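PDB 6BFI: VIN1 from Oscarella pearsei, which binds actin filaments and may play a role in cell-cell adhesion. Local coordinates for residues 757-762 and 808-813; 693-698 and 734-739; 697-702 and 802-807. All blocks are in the same frame, centred on the assembly; numbering follows the deposited sequence.

Contact 1: 757-762 and 808-813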
loop_
_atom_site.group_PDB
_atom_site.type_symbol
_atom_site.label_atom_id
_atom_site.label_comp_id
_atom_site.label_asym_id
_atom_site.label_seq_id
_atom_site.Cartn_x
_atom_site.Cartn_y
_atom_site.Cartn_z
ATOM N N LEU A 757 -2.063 -3.613 10.553
ATOM C CA LEU A 757 -0.664 -3.692 10.966
ATOM C C LEU A 757 0.214 -2.739 10.162
ATOM O O LEU A 757 1.165 -2.160 10.704
ATOM C CB LEU A 757 -0.157 -5.127 10.844
ATOM C CG LEU A 757 -0.675 -6.072 11.929
ATOM C CD1 LEU A 757 0.087 -7.385 11.914
ATOM C CD2 LEU A 757 -0.588 -5.413 13.296
ATOM N N GLN A 758 -0.085 -2.564 8.870
ATOM C CA GLN A 758 0.663 -1.605 8.060
ATOM C C GLN A 758 0.603 -0.209 8.665
ATOM O O GLN A 758 1.582 0.545 8.610
ATOM C CB GLN A 758 0.123 -1.584 6.632
ATOM C CG GLN A 758 0.453 -2.816 5.811
ATOM C CD GLN A 758 -0.085 -2.728 4.396
ATOM O OE1 GLN A 758 -0.763 -1.764 4.037
ATOM N NE2 GLN A 758 0.215 -3.734 3.584
ATOM N N LEU A 759 -0.541 0.154 9.248
ATOM C CA LEU A 759 -0.674 1.458 9.886
ATOM C C LEU A 759 -0.008 1.480 11.256
ATOM O O LEU A 759 0.605 2.487 11.631
ATOM C CB LEU A 759 -2.150 1.837 10.000
ATOM C CG LEU A 759 -2.926 1.877 8.682
ATOM C CD1 LEU A 759 -4.407 2.086 8.944
ATOM C CD2 LEU A 759 -2.379 2.962 7.769
ATOM N N LEU A 760 -0.108 0.383 12.012
ATOM C CA LEU A 760 0.500 0.356 13.338
ATOM C C LEU A 760 2.024 0.350 13.299
ATOM O O LEU A 760 2.653 0.781 14.271
ATOM C CB LEU A 760 0.018 -0.867 14.122
ATOM C CG LEU A 760 -1.411 -0.879 14.662
ATOM C CD1 LEU A 760 -1.526 -1.909 15.776
ATOM C CD2 LEU A 760 -1.831 0.498 15.154
ATOM N N ASP A 761 2.634 -0.120 12.208
ATOM C CA ASP A 761 4.079 -0.329 12.209
ATOM C C ASP A 761 4.875 0.969 12.147
ATOM O O ASP A 761 6.051 0.970 12.525
ATOM C CB ASP A 761 4.484 -1.242 11.050
ATOM C CG ASP A 761 4.218 -2.707 11.347
ATOM O OD1 ASP A 761 4.264 -3.089 12.535
ATOM O OD2 ASP A 761 3.964 -3.476 10.395
ATOM N N ARG A 762 4.282 2.069 11.685
ATOM C CA ARG A 762 5.009 3.327 11.584
ATOM C C ARG A 762 4.706 4.294 12.726
ATOM O O ARG A 762 5.317 5.364 12.787
ATOM C CB ARG A 762 4.725 3.999 10.233
ATOM C CG ARG A 762 3.270 4.341 9.956
ATOM C CD ARG A 762 3.127 4.926 8.551
ATOM N NE ARG A 762 1.814 5.518 8.308
ATOM C CZ ARG A 762 0.833 4.922 7.636
ATOM N NH1 ARG A 762 1.010 3.708 7.130
ATOM N NH2 ARG A 762 -0.327 5.544 7.465
ATOM N N LYS A 808 -6.351 8.233 12.641
ATOM C CA LYS A 808 -7.680 8.156 12.040
ATOM C C LYS A 808 -7.833 6.889 11.198
ATOM O O LYS A 808 -8.792 6.112 11.369
ATOM C CB LYS A 808 -7.919 9.415 11.206
ATOM C CG LYS A 808 -9.089 9.369 10.254
ATOM C CD LYS A 808 -9.213 10.706 9.541
ATOM C CE LYS A 808 -10.274 10.671 8.460
ATOM N NZ LYS A 808 -10.435 12.002 7.811
ATOM N N ASP A 809 -6.877 6.651 10.294
ATOM C CA ASP A 809 -6.911 5.423 9.508
ATOM C C ASP A 809 -6.842 4.186 10.397
ATOM O O ASP A 809 -7.331 3.119 10.010
ATOM C CB ASP A 809 -5.772 5.420 8.488
ATOM C CG ASP A 809 -5.967 6.456 7.397
ATOM O OD1 ASP A 809 -7.125 6.672 6.981
ATOM O OD2 ASP A 809 -4.964 7.057 6.958
ATOM N N VAL A 810 -6.252 4.307 11.589
ATOM C CA VAL A 810 -6.244 3.192 12.530
ATOM C C VAL A 810 -7.629 2.990 13.135
ATOM O O VAL A 810 -8.025 1.854 13.423
ATOM C CB VAL A 810 -5.168 3.413 13.612
ATOM C CG1 VAL A 810 -5.416 2.523 14.823
ATOM C CG2 VAL A 810 -3.787 3.133 13.045
ATOM N N ILE A 811 -8.388 4.071 13.337
ATOM C CA ILE A 811 -9.781 3.924 13.755
ATOM C C ILE A 811 -10.543 3.100 12.728
ATOM O O ILE A 811 -11.141 2.063 13.046
ATOM C CB ILE A 811 -10.446 5.297 13.952
ATOM C CG1 ILE A 811 -9.682 6.151 14.957
ATOM C CG2 ILE A 811 -11.893 5.126 14.401
ATOM C CD1 ILE A 811 -10.220 7.556 15.031
ATOM N N ARG A 812 -10.519 3.549 11.468
ATOM C CA ARG A 812 -11.295 2.849 10.446
ATOM C C ARG A 812 -10.810 1.413 10.256
ATOM O O ARG A 812 -11.622 0.482 10.156
ATOM C CB ARG A 812 -11.244 3.620 9.129
ATOM C CG ARG A 812 -11.862 5.005 9.217
ATOM C CD ARG A 812 -11.843 5.713 7.876
ATOM N NE ARG A 812 -12.341 7.080 7.984
ATOM C CZ ARG A 812 -12.433 7.925 6.963
ATOM N NH1 ARG A 812 -12.063 7.543 5.748
ATOM N NH2 ARG A 812 -12.900 9.150 7.156
ATOM N N ALA A 813 -9.490 1.209 10.218
ATOM C CA ALA A 813 -8.956 -0.134 10.023
ATOM C C ALA A 813 -9.265 -1.043 11.205
ATOM O O ALA A 813 -9.403 -2.259 11.031
ATOM C CB ALA A 813 -7.447 -0.074 9.782
#
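The carbonyl O of D809 takes the amide N of A813 in a helical hydrogen bond of 2.9 Å and, from across the contact, is met by the methyl CD1 of L759 at 3.3 Å. L759 carries the pairing. With CD1 anti to CA (chi2 173°), that branch extends over the turn of helix 786-817 and also meets CB of A813 at 3.8 Å and CB of D809 at 3.6 Å. Nearer its own backbone, CB of L759 rests against CG2 of V810 at 3.7 Å. The same valine methyl receives CD2 of L760 at 3.9 Å, the two side chains lying at about a right angle. No hydrogen bond joins the segments: the R762 NH2 and D809 OD2 atoms, of opposite charge, stand 4.9 Å apart and would give at most a long-range attraction. L760 also leans on A740 and R741 of helix 718-745, while V810 and A813 reach L756, one turn before L760. On the far side of 808-813, R812 forms a salt bridge with E680. Short helix 750-760 is thus seated by leucines on long helix 786-817, a packing consistent with the all-helical bundles of the vinculin family.

Contact 2: 693-698 and 734-739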
loop_
_atom_site.group_PDB
_atom_site.type_symbol
_atom_site.label_atom_id
_atom_site.label_comp_id
_atom_site.label_asym_id
_atom_site.label_seq_id
_atom_site.Cartn_x
_atom_site.Cartn_y
_atom_site.Cartn_z
ATOM N N SER A 693 -11.816 5.862 23.278
ATOM C CA SER A 693 -11.402 6.685 24.410
ATOM C C SER A 693 -9.964 7.163 24.242
ATOM O O SER A 693 -9.672 8.359 24.386
ATOM C CB SER A 693 -11.557 5.897 25.711
ATOM O OG SER A 693 -12.812 5.241 25.759
ATOM N N LEU A 694 -9.051 6.236 23.936
ATOM C CA LEU A 694 -7.654 6.608 23.730
ATOM C C LEU A 694 -7.512 7.613 22.596
ATOM O O LEU A 694 -6.713 8.554 22.683
ATOM C CB LEU A 694 -6.809 5.367 23.439
ATOM C CG LEU A 694 -6.833 4.213 24.444
ATOM C CD1 LEU A 694 -5.776 3.179 24.087
ATOM C CD2 LEU A 694 -6.640 4.719 25.866
ATOM N N VAL A 695 -8.284 7.433 21.523
ATOM C CA VAL A 695 -8.147 8.309 20.364
ATOM C C VAL A 695 -8.684 9.703 20.672
ATOM O O VAL A 695 -8.076 10.711 20.294
ATOM C CB VAL A 695 -8.841 7.685 19.143
ATOM C CG1 VAL A 695 -8.883 8.678 18.019
ATOM C CG2 VAL A 695 -8.105 6.429 18.705
ATOM N N LYS A 696 -9.826 9.787 21.358
ATOM C CA LYS A 696 -10.357 11.091 21.748
ATOM C C LYS A 696 -9.388 11.818 22.672
ATOM O O LYS A 696 -9.104 13.008 22.483
ATOM C CB LYS A 696 -11.721 10.928 22.416
ATOM C CG LYS A 696 -12.905 11.114 21.483
ATOM C CD LYS A 696 -14.215 10.959 22.235
ATOM C CE LYS A 696 -15.403 11.309 21.361
ATOM N NZ LYS A 696 -16.700 11.119 22.074
ATOM N N GLN A 697 -8.867 11.111 23.678
ATOM C CA GLN A 697 -7.876 11.711 24.568
ATOM C C GLN A 697 -6.664 12.205 23.788
ATOM O O GLN A 697 -6.151 13.303 24.046
ATOM C CB GLN A 697 -7.458 10.697 25.635
ATOM C CG GLN A 697 -6.529 11.244 26.708
ATOM C CD GLN A 697 -7.268 11.942 27.838
ATOM O OE1 GLN A 697 -8.367 12.470 27.652
ATOM N NE2 GLN A 697 -6.669 11.939 29.022
ATOM N N MET A 698 -6.203 11.415 22.814
ATOM C CA MET A 698 -5.059 11.821 22.005
ATOM C C MET A 698 -5.372 13.072 21.194
ATOM O O MET A 698 -4.508 13.939 21.015
ATOM C CB MET A 698 -4.636 10.674 21.089
ATOM C CG MET A 698 -3.314 10.900 20.377
ATOM S SD MET A 698 -2.790 9.460 19.427
ATOM C CE MET A 698 -3.019 8.160 20.639
ATOM N N GLN A 734 1.657 4.811 22.313
ATOM C CA GLN A 734 2.090 3.481 22.731
ATOM C C GLN A 734 0.895 2.619 23.118
ATOM O O GLN A 734 0.736 1.494 22.626
ATOM C CB GLN A 734 3.072 3.581 23.898
ATOM C CG GLN A 734 4.364 4.316 23.585
ATOM C CD GLN A 734 5.321 4.330 24.766
ATOM O OE1 GLN A 734 5.056 3.719 25.802
ATOM N NE2 GLN A 734 6.438 5.031 24.614
ATOM N N GLU A 735 0.036 3.138 24.002
ATOM C CA GLU A 735 -1.131 2.368 24.427
ATOM C C GLU A 735 -2.047 2.051 23.249
ATOM O O GLU A 735 -2.595 0.943 23.158
ATOM C CB GLU A 735 -1.887 3.127 25.517
ATOM C CG GLU A 735 -1.150 3.180 26.845
ATOM C CD GLU A 735 -1.780 4.146 27.828
ATOM O OE1 GLU A 735 -2.473 5.083 27.381
ATOM O OE2 GLU A 735 -1.581 3.967 29.049
ATOM N N LEU A 736 -2.214 3.006 22.331
ATOM C CA LEU A 736 -3.021 2.759 21.140
ATOM C C LEU A 736 -2.434 1.632 20.301
ATOM O O LEU A 736 -3.171 0.791 19.773
ATOM C CB LEU A 736 -3.137 4.036 20.308
ATOM C CG LEU A 736 -3.845 3.878 18.960
ATOM C CD1 LEU A 736 -5.332 3.621 19.160
ATOM C CD2 LEU A 736 -3.616 5.093 18.071
ATOM N N LEU A 737 -1.106 1.598 20.164
ATOM C CA LEU A 737 -0.480 0.519 19.408
ATOM C C LEU A 737 -0.684 -0.822 20.100
ATOM O O LEU A 737 -0.904 -1.842 19.435
ATOM C CB LEU A 737 1.007 0.809 19.206
ATOM C CG LEU A 737 1.720 0.062 18.073
ATOM C CD1 LEU A 737 2.891 0.881 17.577
ATOM C CD2 LEU A 737 2.195 -1.321 18.507
ATOM N N LYS A 738 -0.621 -0.844 21.434
ATOM C CA LYS A 738 -0.857 -2.091 22.156
ATOM C C LYS A 738 -2.277 -2.600 21.929
ATOM O O LYS A 738 -2.479 -3.759 21.544
ATOM C CB LYS A 738 -0.584 -1.899 23.648
ATOM C CG LYS A 738 0.888 -1.967 24.025
ATOM C CD LYS A 738 1.079 -1.905 25.533
ATOM C CE LYS A 738 2.539 -2.098 25.915
ATOM N NZ LYS A 738 2.741 -2.028 27.389
ATOM N N LEU A 739 -3.275 -1.740 22.150
ATOM C CA LEU A 739 -4.664 -2.175 22.025
ATOM C C LEU A 739 -4.995 -2.569 20.589
ATOM O O LEU A 739 -5.551 -3.647 20.339
ATOM C CB LEU A 739 -5.604 -1.073 22.511
ATOM C CG LEU A 739 -7.098 -1.386 22.396
ATOM C CD1 LEU A 739 -7.431 -2.667 23.145
ATOM C CD2 LEU A 739 -7.927 -0.226 22.918
#
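L736 faces V695 and M698 with its two branches divided between them. CD1 meets CG2 of V695 at 4.0 Å, where the side chains cross obliquely; CD2 meets CE of M698, also at 4.0 Å, at about a right angle. The methionine chain runs extended as far as SD and then turns at chi3 (-48°), which brings its methyl to the leucine and within 4.1 Å of L736 CB. L694 behaves differently: its CD1, anti to CA (chi2 -171°), ends over the backbone between E735 and L736, 4.0 Å from both C of E735 and N of L736. The same methyl touches CB of E735 at 4.1 Å and CD2 of L739 at 4.2 Å. These are van der Waals contacts with no hydrogen bond between the segments, and the exposed E735 marks their solvent side. The axes of 693-698 and 734-739 run nearly antiparallel, at 159°, and approach to 10.1 Å. V695, M698 and L736 all touch V807 of helix 786-817, which packs against both helices. V695 further meets V677 and A681 of helix 669-682, and L737 on the partner helix packs against I763 and P764 of helix 763-778.

Contact 3: 697-702 and 802-807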
loop_
_atom_site.group_PDB
_atom_site.type_symbol
_atom_site.label_atom_id
_atom_site.label_comp_id
_atom_site.label_asym_id
_atom_site.label_seq_id
_atom_site.Cartn_x
_atom_site.Cartn_y
_atom_site.Cartn_z
ATOM N N GLN A 697 -8.867 11.111 23.678
ATOM C CA GLN A 697 -7.876 11.711 24.568
ATOM C C GLN A 697 -6.664 12.205 23.788
ATOM O O GLN A 697 -6.151 13.303 24.046
ATOM C CB GLN A 697 -7.458 10.697 25.635
ATOM C CG GLN A 697 -6.529 11.244 26.708
ATOM C CD GLN A 697 -7.268 11.942 27.838
ATOM O OE1 GLN A 697 -8.367 12.470 27.652
ATOM N NE2 GLN A 697 -6.669 11.939 29.022
ATOM N N MET A 698 -6.203 11.415 22.814
ATOM C CA MET A 698 -5.059 11.821 22.005
ATOM C C MET A 698 -5.372 13.072 21.194
ATOM O O MET A 698 -4.508 13.939 21.015
ATOM C CB MET A 698 -4.636 10.674 21.089
ATOM C CG MET A 698 -3.314 10.900 20.377
ATOM S SD MET A 698 -2.790 9.460 19.427
ATOM C CE MET A 698 -3.019 8.160 20.639
ATOM N N ALA A 699 -6.605 13.184 20.694
ATOM C CA ALA A 699 -7.002 14.387 19.967
ATOM C C ALA A 699 -6.984 15.608 20.880
ATOM O O ALA A 699 -6.465 16.667 20.505
ATOM C CB ALA A 699 -8.385 14.194 19.347
ATOM N N ARG A 700 -7.550 15.475 22.084
ATOM C CA ARG A 700 -7.510 16.570 23.051
ATOM C C ARG A 700 -6.075 17.010 23.317
ATOM O O ARG A 700 -5.747 18.203 23.240
ATOM C CB ARG A 700 -8.188 16.140 24.355
ATOM C CG ARG A 700 -9.631 15.682 24.211
ATOM C CD ARG A 700 -10.202 15.256 25.558
ATOM N NE ARG A 700 -11.527 14.653 25.436
ATOM C CZ ARG A 700 -11.788 13.364 25.629
ATOM N NH1 ARG A 700 -10.816 12.528 25.964
ATOM N NH2 ARG A 700 -13.027 12.911 25.495
ATOM N N LYS A 701 -5.199 16.046 23.618
ATOM C CA LYS A 701 -3.801 16.362 23.885
ATOM C C LYS A 701 -3.147 17.055 22.696
ATOM O O LYS A 701 -2.370 18.003 22.873
ATOM C CB LYS A 701 -3.042 15.087 24.249
ATOM C CG LYS A 701 -3.501 14.441 25.552
ATOM C CD LYS A 701 -2.795 13.113 25.782
ATOM C CE LYS A 701 -3.159 12.512 27.129
ATOM N NZ LYS A 701 -2.747 13.389 28.257
ATOM N N MET A 702 -3.457 16.610 21.476
ATOM C CA MET A 702 -2.846 17.219 20.296
ATOM C C MET A 702 -3.324 18.654 20.102
ATOM O O MET A 702 -2.549 19.521 19.674
ATOM C CB MET A 702 -3.141 16.376 19.056
ATOM C CG MET A 702 -2.434 16.855 17.796
ATOM S SD MET A 702 -0.639 16.613 17.820
ATOM C CE MET A 702 -0.529 14.828 17.695
ATOM N N ASN A 802 0.866 13.961 10.161
ATOM C CA ASN A 802 1.033 12.561 9.785
ATOM C C ASN A 802 0.545 11.627 10.890
ATOM O O ASN A 802 -0.119 10.617 10.614
ATOM C CB ASN A 802 2.495 12.285 9.445
ATOM C CG ASN A 802 2.767 10.819 9.205
ATOM O OD1 ASN A 802 3.627 10.224 9.851
ATOM N ND2 ASN A 802 2.028 10.223 8.279
ATOM N N LEU A 803 0.852 11.954 12.149
ATOM C CA LEU A 803 0.382 11.130 13.259
ATOM C C LEU A 803 -1.141 11.094 13.322
ATOM O O LEU A 803 -1.733 10.032 13.538
ATOM C CB LEU A 803 0.947 11.642 14.584
ATOM C CG LEU A 803 0.470 10.868 15.817
ATOM C CD1 LEU A 803 0.848 9.396 15.711
ATOM C CD2 LEU A 803 1.025 11.477 17.095
ATOM N N MET A 804 -1.793 12.244 13.134
ATOM C CA MET A 804 -3.251 12.270 13.214
ATOM C C MET A 804 -3.890 11.494 12.066
ATOM O O MET A 804 -4.848 10.738 12.280
ATOM C CB MET A 804 -3.748 13.714 13.250
ATOM C CG MET A 804 -3.534 14.383 14.601
ATOM S SD MET A 804 -3.713 13.204 15.963
ATOM C CE MET A 804 -4.929 14.015 16.984
ATOM N N ARG A 805 -3.375 11.659 10.842
ATOM C CA ARG A 805 -3.851 10.846 9.725
ATOM C C ARG A 805 -3.723 9.362 10.041
ATOM O O ARG A 805 -4.660 8.579 9.826
ATOM C CB ARG A 805 -3.072 11.185 8.452
ATOM C CG ARG A 805 -3.424 12.524 7.836
ATOM C CD ARG A 805 -2.840 12.641 6.436
ATOM N NE ARG A 805 -1.387 12.501 6.436
ATOM C CZ ARG A 805 -0.539 13.521 6.503
ATOM N NH1 ARG A 805 -0.997 14.763 6.569
ATOM N NH2 ARG A 805 0.768 13.300 6.499
ATOM N N THR A 806 -2.567 8.964 10.576
ATOM C CA THR A 806 -2.349 7.560 10.906
ATOM C C THR A 806 -3.350 7.069 11.947
ATOM O O THR A 806 -3.917 5.981 11.801
ATOM C CB THR A 806 -0.915 7.361 11.396
ATOM O OG1 THR A 806 -0.004 7.766 10.368
ATOM C CG2 THR A 806 -0.666 5.903 11.739
ATOM N N VAL A 807 -3.592 7.860 12.996
ATOM C CA VAL A 807 -4.518 7.442 14.048
ATOM C C VAL A 807 -5.932 7.298 13.495
ATOM O O VAL A 807 -6.653 6.350 13.832
ATOM C CB VAL A 807 -4.471 8.429 15.229
ATOM C CG1 VAL A 807 -5.569 8.111 16.237
ATOM C CG2 VAL A 807 -3.106 8.388 15.901
#
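Segments 697-702 and 802-807 run nearly antiparallel, at 165°, and their axes approach no closer than 11.7 Å, a spacing bridged largely by methionine side chains. A699 and M804 form the closest backbone pair, CA to CA 8.0 Å. M804 spans the gap: its chain, turned at chi2 (-34°) and chi3 (-126°), both away from staggered values, delivers CE to the helix surface, 3.7 Å from CA of A699 and 3.6 Å from CB of M702. M702 comes the other way, and the two methionines slide past each other in opposite directions, CE of M702 passing SD of M804 at 4.0 Å and ending on CD2 of L803 at 3.7 Å. An alanine in place of M702 would probably open a gap beside L803 and let the M804 sulfur end turn more freely, although CB would still meet the M804 methyl. M698 adds a sulfur contact, SD on CG2 of V807 at 3.7 Å. Away from this apolar seam, T806 OG1 and the T806 amide both bond to O of N802, from opposite faces of its plane. K701 and R700 form salt bridges with E728 and E655, and L803 and T806 pack on I766, so that helices 718-745 and 763-778 flank one side of the pair, and helix 649-659 lies behind 697-702.

How the contacts relate
All three contacts join helices by apolar packing with no hydrogen bond across, but they differ in depth. Contact 3 is wholly core and rich in methionine; contact 1 is buried but smaller, built from leucine and valine with a pair of unlike charges at its edge; contact 2 is only partly buried and reaches solvent at E735. Helix 786-817 serves contacts 1 and 3, helix 690-710 serves contacts 2 and 3, and M698 works in both of the latter. T806, from contact 3, comes up against L759 and R762 of contact 1, whereas I811 and L737 tie contacts 1 and 2 together, so the three patches adjoin one another.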